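Local structure of C381 turret protein (Sulfolobus turreted icosahedral virus, 4IND) at the interface of chains A and B. The protein builds the turrets of an archaeal virus capsid, five copies of its triple jelly-roll chain associating in the assembled turret. Numbering follows the deposited sequence. Chains: chain A/B, C381 turret protein.

The interface of chains A and B. Residues chain A 264-266, 269, 374; chain B 231, 345, 347-348.
Backbone torsions place A:Glu264 and A:Leu265 in extended loop conformations leading into strand 266-278, whereas B:Glu348, just after the short strand 346-347, takes left-handed values (phi 55°, psi 50°). B:Arg347 is the central side chain: bent at chi3, it sends its guanidinium across the junction between two carboxylates of chain A, both steeply inclined to it, the side chains crossing at about right angles. B:Arg347 NH2 donates to A:Glu264 OE2 at 2.7 Å, a salt-bridging hydrogen bond that reaches the oxygen from well above the carboxylate plane and is far from straight (130° at H). A:Glu264 comes to it extended, with CG anti to the backbone N. The other terminal nitrogen, B:Arg347 NH1, forms a looser salt bridge with A:Glu374 OE1, 3.5 Å away. A:Val266 CG2, a methyl, lies over one face of the B:Arg347 guanidinium, offset toward the rim, 3.7 Å from B:Arg347 CZ, so charge pairing is combined with apolar cover. Next door, B:Glu348 OE2 accepts the backbone N-H of A:Val266 N at 2.8 Å in a nearly straight bond from above the carboxylate plane; B:Lys231 NZ, 4.0 Å from B:Glu348 OE2, probably steadies its negative charge. Water extends the contact: one molecule links A:Thr269 OG1, A:Glu374 OE1 and the B:Arg347 backbone N, while another joins B:Lys231 NZ to A:Glu264 O. The patch thus couples neighbouring copies and probably helps hold together the five-copy turret.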
# COMPACT_ATOMS: atom_id res chain seq x y z
N GLU A 264 -5.17 2.97 13.01
CA GLU A 264 -6.32 3.34 13.81
C GLU A 264 -6.10 3.00 15.29
O GLU A 264 -5.63 1.92 15.63
CB GLU A 264 -7.60 2.64 13.32
CG GLU A 264 -8.81 3.11 14.10
CD GLU A 264 -10.10 2.43 13.67
OE1 GLU A 264 -11.17 3.02 13.91
OE2 GLU A 264 -10.04 1.31 13.12
N LEU A 265 -6.41 3.96 16.15
CA LEU A 265 -6.27 3.78 17.58
C LEU A 265 -7.61 3.96 18.26
O LEU A 265 -8.11 5.08 18.39
CB LEU A 265 -5.24 4.77 18.13
CG LEU A 265 -5.13 4.86 19.66
CD1 LEU A 265 -4.96 3.49 20.30
CD2 LEU A 265 -3.98 5.79 20.06
N VAL A 266 -8.21 2.86 18.69
CA VAL A 266 -9.42 2.96 19.50
C VAL A 266 -8.99 3.21 20.94
O VAL A 266 -8.48 2.32 21.61
CB VAL A 266 -10.25 1.68 19.41
CG1 VAL A 266 -11.49 1.78 20.31
CG2 VAL A 266 -10.65 1.43 17.96
N THR A 269 -13.86 2.17 24.42
CA THR A 269 -15.20 1.89 23.93
C THR A 269 -16.05 1.87 25.18
O THR A 269 -15.64 1.32 26.18
CB THR A 269 -15.26 0.54 23.21
OG1 THR A 269 -14.27 0.51 22.16
CG2 THR A 269 -16.65 0.30 22.62
N GLU A 374 -17.33 4.37 20.40
CA GLU A 374 -15.89 4.29 20.50
C GLU A 374 -15.34 5.70 20.46
O GLU A 374 -15.87 6.56 19.75
CB GLU A 374 -15.31 3.50 19.32
CG GLU A 374 -15.83 2.08 19.15
CD GLU A 374 -15.26 1.39 17.90
OE1 GLU A 374 -15.25 0.15 17.83
OE2 GLU A 374 -14.82 2.11 16.97
N LYS B 231 1.89 -5.01 18.72
CA LYS B 231 1.15 -4.10 17.86
C LYS B 231 1.64 -2.66 18.05
O LYS B 231 1.36 -2.01 19.06
CB LYS B 231 -0.35 -4.18 18.12
CG LYS B 231 -1.11 -3.23 17.21
CD LYS B 231 -2.60 -3.30 17.39
CE LYS B 231 -3.26 -2.41 16.34
NZ LYS B 231 -4.72 -2.37 16.47
N ASP B 345 -19.07 -4.64 19.39
CA ASP B 345 -17.77 -5.16 18.99
C ASP B 345 -16.75 -4.34 19.76
O ASP B 345 -16.62 -3.13 19.54
CB ASP B 345 -17.61 -4.97 17.47
CG ASP B 345 -16.24 -5.41 16.95
OD1 ASP B 345 -15.72 -6.46 17.37
OD2 ASP B 345 -15.69 -4.69 16.08
N ARG B 347 -12.93 -3.64 20.56
CA ARG B 347 -11.57 -3.85 20.07
C ARG B 347 -10.53 -3.22 20.97
O ARG B 347 -10.84 -2.37 21.82
CB ARG B 347 -11.41 -3.29 18.66
CG ARG B 347 -12.70 -3.21 17.90
CD ARG B 347 -12.47 -3.35 16.41
NE ARG B 347 -11.41 -2.49 15.91
CZ ARG B 347 -11.58 -1.23 15.50
NH1 ARG B 347 -12.78 -0.66 15.55
NH2 ARG B 347 -10.55 -0.54 15.04
N GLU B 348 -9.28 -3.63 20.78
CA GLU B 348 -8.13 -3.01 21.43
C GLU B 348 -8.24 -2.97 22.95
O GLU B 348 -8.03 -1.94 23.58
CB GLU B 348 -7.86 -1.61 20.88
CG GLU B 348 -7.23 -1.63 19.51
CD GLU B 348 -6.42 -0.40 19.22
OE1 GLU B 348 -5.35 -0.25 19.86
OE2 GLU B 348 -6.85 0.42 18.37
O HOH W 1 -12.12 -0.36 23.35
O HOH W 2 -5.46 -0.45 14.43
O HOH W 3 -14.13 -1.02 20.02